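Long-range contact in phosphate-binding protein PstS 2 (Streptococcus pneumoniae, PDB 4H1X), which probably captures phosphate outside the membrane as the solute-binding subunit of the PstSACB ABC transporter that imports it: residues Glu99-Ser111 and Ser221-Val234. Numbering follows the deposited sequence. Where two conformers were deposited one is given.
Sequences EYPLQRPFNIVWS and SLTHDAIALDGIAV
Strand 103-110 runs antiparallel to the chain of 223-234, Gln103 facing Gly231 and Trp110 facing Thr223, with a classic beta bulge where Ile227 and Ala228 both face Phe106: Phe106 N hydrogen-bonds to Ala228 O at 2.8 Å and Ile227 N to Phe106 O at 2.9 Å. Arg104 and Asp230, a hydrogen-bonded backbone pair, also join through their side chains. The guanidinium reaches one carboxylate oxygen side-on, Arg104 NE lying 3.0 Å from Asp230 OD2 on its anti lone pair, while NH2 makes a longer bond to the same oxygen. A chi1 of 55° wedges Arg104 CG between its own N and C, and the straight chain beyond carries NE along the aspartate side chain. The edge of the Phe106 ring meets one face of the guanidinium, CE1 lying over its rim, and Asp230 CB makes an off-centre CH-pi contact with the phenyl ring, so acid, base and ring form one buried cluster. Beyond the bulge, Ile108 CG1 packs across Ile227 CG2 at 3.7 Å. Thr223 CB sits over the five-membered ring of Trp110, 4.1 Å from its centroid, and Thr223 CG2 touches CZ2. Near the other end, Tyr100 OH donates in the carbonyl plane to Ile232 O at 2.6 Å and receives a bond from a water that also accepts from Val234 N. Leu102 CD1 meets Val234 CG2 at 3.6 Å. The paired strands run from one lobe to the other, consistent with the interlobe hinge of a two-lobed binding protein. Arg104 NH1 hydrogen-bonds to Ser165 OG, near a bound citrate probably from the crystallisation liquor; His126 NE2 of helix 116-126 hydrogen-bonds to Asp225 OD2, strand 207-210 pairs with 103-110 along its other edge, and helix 21-30 packs on Leu102 and Ile232.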
ATOM      1  N   GLU A  99       6.705  -0.851 -14.761  1.00 19.82           N
ATOM      2  CA  GLU A  99       6.490  -2.098 -15.507  1.00 20.22           C
ATOM      3  C   GLU A  99       5.615  -3.068 -14.717  1.00 21.81           C
ATOM      4  O   GLU A  99       4.823  -3.809 -15.308  1.00 21.56           O
ATOM      5  CB  GLU A  99       7.816  -2.793 -15.800  1.00 22.09           C
ATOM      6  CG  GLU A  99       8.621  -2.270 -16.973  1.00 32.68           C
ATOM      7  CD  GLU A  99       9.803  -3.191 -17.204  1.00 53.23           C
ATOM      8  OE1 GLU A  99      10.865  -2.954 -16.583  1.00 40.23           O
ATOM      9  OE2 GLU A  99       9.622  -4.224 -17.892  1.00 49.24           O
ATOM     10  N   TYR A 100       5.808  -3.109 -13.391  1.00 16.68           N
ATOM     11  CA  TYR A 100       5.061  -4.012 -12.512  1.00 15.95           C
ATOM     12  C   TYR A 100       3.720  -3.347 -12.136  1.00 19.35           C
ATOM     13  O   TYR A 100       3.715  -2.285 -11.525  1.00 18.17           O
ATOM     14  CB  TYR A 100       5.907  -4.397 -11.293  1.00 15.81           C
ATOM     15  CG  TYR A 100       5.234  -5.463 -10.471  1.00 15.33           C
ATOM     16  CD1 TYR A 100       5.237  -6.793 -10.882  1.00 16.24           C
ATOM     17  CD2 TYR A 100       4.558  -5.140  -9.296  1.00 14.83           C
ATOM     18  CE1 TYR A 100       4.598  -7.782 -10.137  1.00 15.63           C
ATOM     19  CE2 TYR A 100       3.940  -6.122  -8.527  1.00 15.39           C
ATOM     20  CZ  TYR A 100       3.952  -7.442  -8.955  1.00 17.26           C
ATOM     21  OH  TYR A 100       3.344  -8.407  -8.185  1.00 14.03           O
ATOM     22  N   PRO A 101       2.576  -3.934 -12.546  1.00 18.10           N
ATOM     23  CA  PRO A 101       1.282  -3.242 -12.386  1.00 17.97           C
ATOM     24  C   PRO A 101       0.584  -3.303 -11.019  1.00 18.02           C
ATOM     25  O   PRO A 101      -0.245  -2.421 -10.757  1.00 17.90           O
ATOM     26  CB  PRO A 101       0.409  -3.910 -13.450  1.00 20.16           C
ATOM     27  CG  PRO A 101       0.933  -5.287 -13.540  1.00 24.52           C
ATOM     28  CD  PRO A 101       2.418  -5.201 -13.299  1.00 20.41           C
ATOM     29  N   LEU A 102       0.886  -4.302 -10.172  1.00 13.44           N
ATOM     30  CA  LEU A 102       0.244  -4.410  -8.854  0.50 11.31           C
ATOM     31  C   LEU A 102       0.981  -3.549  -7.862  1.00 14.81           C
ATOM     32  O   LEU A 102       1.879  -4.010  -7.145  1.00 13.00           O
ATOM     33  CB  LEU A 102       0.172  -5.851  -8.350  0.50 10.78           C
ATOM     34  CG  LEU A 102      -0.476  -6.870  -9.265  0.50 13.94           C
ATOM     35  CD1 LEU A 102      -0.197  -8.250  -8.755  0.50 13.20           C
ATOM     36  CD2 LEU A 102      -1.970  -6.639  -9.375  0.50 15.98           C
ATOM     37  N   GLN A 103       0.648  -2.269  -7.872  1.00 11.25           N
ATOM     38  CA  GLN A 103       1.280  -1.296  -6.985  1.00 11.57           C
ATOM     39  C   GLN A 103       0.350  -0.131  -6.801  1.00 14.46           C
ATOM     40  O   GLN A 103      -0.559   0.113  -7.620  1.00 12.45           O
ATOM     41  CB  GLN A 103       2.625  -0.806  -7.570  1.00 12.85           C
ATOM     42  CG  GLN A 103       2.479  -0.098  -8.932  1.00 12.84           C
ATOM     43  CD  GLN A 103       3.721   0.643  -9.324  1.00 25.37           C
ATOM     44  OE1 GLN A 103       4.041   1.718  -8.785  1.00 18.77           O
ATOM     45  NE2 GLN A 103       4.473   0.065 -10.242  1.00 19.94           N
ATOM     46  N   ARG A 104       0.576   0.592  -5.711  1.00 13.20           N
ATOM     47  CA  ARG A 104      -0.201   1.775  -5.411  1.00 12.95           C
ATOM     48  C   ARG A 104       0.686   2.775  -4.702  1.00 14.63           C
ATOM     49  O   ARG A 104       1.607   2.382  -3.964  1.00 15.77           O
ATOM     50  CB  ARG A 104      -1.433   1.434  -4.548  1.00 13.05           C
ATOM     51  CG  ARG A 104      -1.063   0.687  -3.268  1.00 20.51           C
ATOM     52  CD  ARG A 104      -2.202   0.571  -2.303  1.00 24.46           C
ATOM     53  NE  ARG A 104      -1.807  -0.230  -1.148  1.00 23.10           N
ATOM     54  CZ  ARG A 104      -2.530  -0.356  -0.046  1.00 31.77           C
ATOM     55  NH1 ARG A 104      -3.697   0.268   0.066  1.00 26.04           N
ATOM     56  NH2 ARG A 104      -2.081  -1.081   0.966  1.00 32.27           N
ATOM     57  N   PRO A 105       0.389   4.072  -4.867  1.00 11.52           N
ATOM     58  CA  PRO A 105       1.176   5.073  -4.145  1.00 10.21           C
ATOM     59  C   PRO A 105       0.650   5.278  -2.733  1.00 13.58           C
ATOM     60  O   PRO A 105      -0.561   5.105  -2.479  1.00 13.40           O
ATOM     61  CB  PRO A 105       0.961   6.337  -4.983  1.00 12.58           C
ATOM     62  CG  PRO A 105      -0.451   6.182  -5.532  1.00 16.89           C
ATOM     63  CD  PRO A 105      -0.655   4.692  -5.721  1.00 13.13           C
ATOM     64  N   PHE A 106       1.551   5.669  -1.819  1.00 10.00           N
ATOM     65  CA  PHE A 106       1.176   6.170  -0.510  1.00  9.37           C
ATOM     66  C   PHE A 106       1.382   7.669  -0.593  1.00 14.95           C
ATOM     67  O   PHE A 106       2.530   8.146  -0.604  1.00 14.14           O
ATOM     68  CB  PHE A 106       1.972   5.552   0.632  1.00  9.98           C
ATOM     69  CG  PHE A 106       1.625   4.142   1.054  1.00 10.49           C
ATOM     70  CD1 PHE A 106       0.643   3.413   0.379  1.00 11.61           C
ATOM     71  CD2 PHE A 106       2.216   3.575   2.180  1.00 13.76           C
ATOM     72  CE1 PHE A 106       0.278   2.129   0.814  1.00 13.20           C
ATOM     73  CE2 PHE A 106       1.852   2.289   2.609  1.00 16.20           C
ATOM     74  CZ  PHE A 106       0.907   1.566   1.905  1.00 13.42           C
ATOM     75  N   ASN A 107       0.282   8.382  -0.839  1.00 10.04           N
ATOM     76  CA  ASN A 107       0.301   9.826  -0.959  1.00  9.78           C
ATOM     77  C   ASN A 107      -0.015  10.507   0.357  1.00 12.80           C
ATOM     78  O   ASN A 107      -0.878  10.056   1.116  1.00 10.57           O
ATOM     79  CB  ASN A 107      -0.749  10.279  -1.991  1.00  7.24           C
ATOM     80  CG  ASN A 107      -0.335  10.010  -3.410  1.00 21.13           C
ATOM     81  OD1 ASN A 107       0.808  10.246  -3.799  1.00 13.05           O
ATOM     82  ND2 ASN A 107      -1.243   9.503  -4.206  1.00 13.11           N
ATOM     83  N   ILE A 108       0.640  11.635   0.559  1.00 11.52           N
ATOM     84  CA  ILE A 108       0.328  12.626   1.585  1.00 11.18           C
ATOM     85  C   ILE A 108      -0.240  13.825   0.809  1.00 12.01           C
ATOM     86  O   ILE A 108       0.159  14.072  -0.350  1.00 11.23           O
ATOM     87  CB  ILE A 108       1.512  13.005   2.501  1.00 13.71           C
ATOM     88  CG1 ILE A 108       2.711  13.578   1.684  1.00 14.55           C
ATOM     89  CG2 ILE A 108       1.894  11.820   3.388  1.00 15.11           C
ATOM     90  CD1 ILE A 108       3.758  14.250   2.463  1.00 21.34           C
ATOM     91  N   VAL A 109      -1.225  14.501   1.392  1.00  9.11           N
ATOM     92  CA  VAL A 109      -1.877  15.629   0.747  1.00 10.32           C
ATOM     93  C   VAL A 109      -1.919  16.779   1.740  1.00 10.57           C
ATOM     94  O   VAL A 109      -2.039  16.539   2.938  1.00  8.08           O
ATOM     95  CB  VAL A 109      -3.292  15.309   0.186  1.00 16.11           C
ATOM     96  CG1 VAL A 109      -3.262  14.116  -0.769  1.00 16.90           C
ATOM     97  CG2 VAL A 109      -4.300  15.051   1.300  1.00 16.66           C
ATOM     98  N   TRP A 110      -1.831  18.002   1.234  1.00  8.66           N
ATOM     99  CA  TRP A 110      -1.919  19.202   2.065  1.00  9.12           C
ATOM    100  C   TRP A 110      -2.484  20.351   1.230  1.00 12.83           C
ATOM    101  O   TRP A 110      -2.559  20.245  -0.008  1.00 11.35           O
ATOM    102  CB  TRP A 110      -0.544  19.569   2.662  1.00  9.06           C
ATOM    103  CG  TRP A 110       0.485  19.973   1.653  1.00 11.38           C
ATOM    104  CD1 TRP A 110       0.744  21.234   1.198  1.00 14.81           C
ATOM    105  CD2 TRP A 110       1.466  19.123   1.066  1.00 12.50           C
ATOM    106  NE1 TRP A 110       1.834  21.220   0.361  1.00 15.17           N
ATOM    107  CE2 TRP A 110       2.305  19.937   0.269  1.00 17.20           C
ATOM    108  CE3 TRP A 110       1.730  17.746   1.144  1.00 14.51           C
ATOM    109  CZ2 TRP A 110       3.377  19.410  -0.475  1.00 17.27           C
ATOM    110  CZ3 TRP A 110       2.786  17.225   0.403  1.00 16.03           C
ATOM    111  CH2 TRP A 110       3.587  18.050  -0.402  1.00 16.92           C
ATOM    112  N   SER A 111      -2.855  21.450   1.905  1.00  8.73           N
ATOM    113  CA  SER A 111      -3.377  22.624   1.225  1.00  9.77           C
ATOM    114  C   SER A 111      -2.535  23.828   1.618  1.00 12.86           C
ATOM    115  O   SER A 111      -1.526  23.682   2.335  1.00 12.48           O
ATOM    116  CB  SER A 111      -4.822  22.842   1.650  1.00 11.94           C
ATOM    117  OG  SER A 111      -4.841  23.234   3.017  1.00 13.90           O
ATOM    118  N   SER A 221      -7.444  22.318  -5.111  1.00 16.29           N
ATOM    119  CA  SER A 221      -6.912  23.113  -3.984  1.00 16.16           C
ATOM    120  C   SER A 221      -5.833  22.359  -3.192  1.00 19.12           C
ATOM    121  O   SER A 221      -5.320  22.914  -2.229  1.00 19.69           O
ATOM    122  CB  SER A 221      -8.024  23.555  -3.024  1.00 19.68           C
ATOM    123  OG  SER A 221      -8.443  22.506  -2.157  1.00 26.45           O
ATOM    124  N   LEU A 222      -5.495  21.112  -3.573  1.00 13.94           N
ATOM    125  CA  LEU A 222      -4.498  20.347  -2.832  1.00 12.60           C
ATOM    126  C   LEU A 222      -3.249  20.050  -3.621  1.00 15.85           C
ATOM    127  O   LEU A 222      -3.276  19.987  -4.859  1.00 14.84           O
ATOM    128  CB  LEU A 222      -5.057  18.980  -2.349  1.00 12.86           C
ATOM    129  CG  LEU A 222      -6.313  18.997  -1.487  1.00 18.39           C
ATOM    130  CD1 LEU A 222      -6.634  17.593  -0.983  1.00 18.05           C
ATOM    131  CD2 LEU A 222      -6.185  19.974  -0.340  1.00 22.23           C
ATOM    132  N   THR A 223      -2.171  19.756  -2.874  1.00 11.30           N
ATOM    133  CA  THR A 223      -0.924  19.217  -3.410  1.00 11.80           C
ATOM    134  C   THR A 223      -0.833  17.786  -2.867  1.00 14.67           C
ATOM    135  O   THR A 223      -1.205  17.558  -1.708  1.00 12.68           O
ATOM    136  CB  THR A 223       0.289  20.079  -3.005  1.00 20.60           C
ATOM    137  OG1 THR A 223       0.074  21.426  -3.433  1.00 21.63           O
ATOM    138  CG2 THR A 223       1.603  19.560  -3.605  1.00 17.82           C
ATOM    139  N   HIS A 224      -0.471  16.821  -3.711  1.00 13.35           N
ATOM    140  CA  HIS A 224      -0.257  15.439  -3.271  1.00 14.14           C
ATOM    141  C   HIS A 224       1.175  15.075  -3.597  1.00 17.78           C
ATOM    142  O   HIS A 224       1.768  15.613  -4.547  1.00 16.65           O
ATOM    143  CB  HIS A 224      -1.250  14.433  -3.879  1.00 15.83           C
ATOM    144  CG  HIS A 224      -1.059  14.212  -5.342  1.00 21.22           C
ATOM    145  ND1 HIS A 224      -1.728  14.981  -6.282  1.00 24.61           N
ATOM    146  CD2 HIS A 224      -0.281  13.314  -5.987  1.00 24.04           C
ATOM    147  CE1 HIS A 224      -1.349  14.516  -7.460  1.00 24.45           C
ATOM    148  NE2 HIS A 224      -0.470  13.525  -7.333  1.00 24.67           N
ATOM    149  N   ASP A 225       1.732  14.175  -2.809  1.00 13.04           N
ATOM    150  CA  ASP A 225       3.114  13.765  -2.941  1.00 12.90           C
ATOM    151  C   ASP A 225       3.256  12.294  -2.546  1.00 13.40           C
ATOM    152  O   ASP A 225       2.816  11.909  -1.460  1.00 12.28           O
ATOM    153  CB  ASP A 225       3.933  14.668  -2.010  1.00 17.09           C
ATOM    154  CG  ASP A 225       5.370  14.270  -1.838  1.00 37.41           C
ATOM    155  OD1 ASP A 225       6.096  14.219  -2.859  1.00 39.50           O
ATOM    156  OD2 ASP A 225       5.781  14.037  -0.679  1.00 46.04           O
ATOM    157  N   ALA A 226       3.853  11.468  -3.422  1.00 12.60           N
ATOM    158  CA  ALA A 226       4.019  10.040  -3.089  1.00 12.05           C
ATOM    159  C   ALA A 226       5.260   9.848  -2.212  1.00 18.97           C
ATOM    160  O   ALA A 226       6.387  10.024  -2.685  1.00 22.72           O
ATOM    161  CB  ALA A 226       4.111   9.199  -4.357  1.00 14.03           C
ATOM    162  N   ILE A 227       5.052   9.496  -0.939  1.00 13.07           N
ATOM    163  CA  ILE A 227       6.138   9.270   0.025  1.00 13.82           C
ATOM    164  C   ILE A 227       6.661   7.830  -0.093  1.00 15.20           C
ATOM    165  O   ILE A 227       7.736   7.529   0.396  1.00 16.30           O
ATOM    166  CB  ILE A 227       5.724   9.607   1.479  1.00 17.58           C
ATOM    167  CG1 ILE A 227       4.602   8.689   2.005  1.00 17.18           C
ATOM    168  CG2 ILE A 227       5.379  11.083   1.605  1.00 19.21           C
ATOM    169  CD1 ILE A 227       4.368   8.700   3.587  1.00 27.32           C
ATOM    170  N   ALA A 228       5.902   6.949  -0.731  1.00 11.14           N
ATOM    171  CA  ALA A 228       6.292   5.552  -0.911  1.00 11.03           C
ATOM    172  C   ALA A 228       5.455   4.899  -1.981  1.00 13.68           C
ATOM    173  O   ALA A 228       4.323   5.339  -2.248  1.00 12.38           O
ATOM    174  CB  ALA A 228       6.115   4.777   0.398  1.00 11.98           C
ATOM    175  N   LEU A 229       5.989   3.817  -2.553  1.00 10.67           N
ATOM    176  CA  LEU A 229       5.261   2.952  -3.476  1.00 10.09           C
ATOM    177  C   LEU A 229       5.119   1.621  -2.797  1.00 15.83           C
ATOM    178  O   LEU A 229       6.086   1.093  -2.225  1.00 15.52           O
ATOM    179  CB  LEU A 229       5.940   2.813  -4.847  1.00 10.46           C
ATOM    180  CG  LEU A 229       6.150   4.100  -5.644  1.00 15.52           C
ATOM    181  CD1 LEU A 229       6.843   3.780  -6.956  1.00 16.92           C
ATOM    182  CD2 LEU A 229       4.835   4.813  -5.905  1.00 18.36           C
ATOM    183  N   ASP A 230       3.898   1.119  -2.777  1.00 13.84           N
ATOM    184  CA  ASP A 230       3.611  -0.141  -2.131  1.00 13.53           C
ATOM    185  C   ASP A 230       3.270  -1.152  -3.194  1.00 15.74           C
ATOM    186  O   ASP A 230       2.211  -1.050  -3.806  1.00 14.66           O
ATOM    187  CB  ASP A 230       2.456   0.029  -1.125  1.00 15.96           C
ATOM    188  CG  ASP A 230       2.027  -1.265  -0.455  1.00 26.48           C
ATOM    189  OD1 ASP A 230       2.919  -2.010   0.045  1.00 27.15           O
ATOM    190  OD2 ASP A 230       0.811  -1.555  -0.457  1.00 36.52           O
ATOM    191  N   GLY A 231       4.190  -2.076  -3.451  1.00 11.42           N
ATOM    192  CA  GLY A 231       3.940  -3.123  -4.427  1.00 11.48           C
ATOM    193  C   GLY A 231       3.228  -4.275  -3.735  1.00 16.32           C
ATOM    194  O   GLY A 231       3.310  -4.426  -2.502  1.00 16.56           O
ATOM    195  N   ILE A 232       2.492  -5.064  -4.511  1.00 12.30           N
ATOM    196  CA  ILE A 232       1.794  -6.250  -4.025  1.00 11.83           C
ATOM    197  C   ILE A 232       2.352  -7.452  -4.797  1.00 13.25           C
ATOM    198  O   ILE A 232       2.405  -7.424  -6.027  1.00 12.80           O
ATOM    199  CB  ILE A 232       0.255  -6.119  -4.148  1.00 14.69           C
ATOM    200  CG1 ILE A 232      -0.296  -4.991  -3.229  1.00 15.70           C
ATOM    201  CG2 ILE A 232      -0.443  -7.468  -3.862  1.00 12.21           C
ATOM    202  CD1 ILE A 232      -1.715  -4.529  -3.572  1.00 21.07           C
ATOM    203  N   ALA A 233       2.817  -8.461  -4.076  1.00  9.91           N
ATOM    204  CA  ALA A 233       3.324  -9.702  -4.654  1.00 11.14           C
ATOM    205  C   ALA A 233       2.234 -10.752  -4.579  1.00 12.28           C
ATOM    206  O   ALA A 233       1.568 -10.879  -3.532  1.00 13.08           O
ATOM    207  CB  ALA A 233       4.560 -10.182  -3.887  1.00 12.24           C
ATOM    208  N   VAL A 234       2.058 -11.492  -5.658  1.00  9.68           N
ATOM    209  CA  VAL A 234       1.146 -12.639  -5.724  1.00  8.87           C
ATOM    210  C   VAL A 234       2.024 -13.836  -5.479  1.00 12.40           C
ATOM    211  O   VAL A 234       2.976 -14.068  -6.246  1.00 13.32           O
ATOM    212  CB  VAL A 234       0.368 -12.719  -7.055  1.00 12.54           C
ATOM    213  CG1 VAL A 234      -0.507 -13.969  -7.075  1.00 12.64           C
ATOM    214  CG2 VAL A 234      -0.482 -11.471  -7.259  1.00 12.93           C
TER
HETATM  215  O   HOH W   1       3.919 -11.068  -7.730  1.00 13.42           O
HETATM  216  O   HOH W   2      -1.448  22.707  -1.674  1.00 25.65           O
HETATM  217  O   HOH W   3       1.701  23.230  -2.255  1.00 27.94           O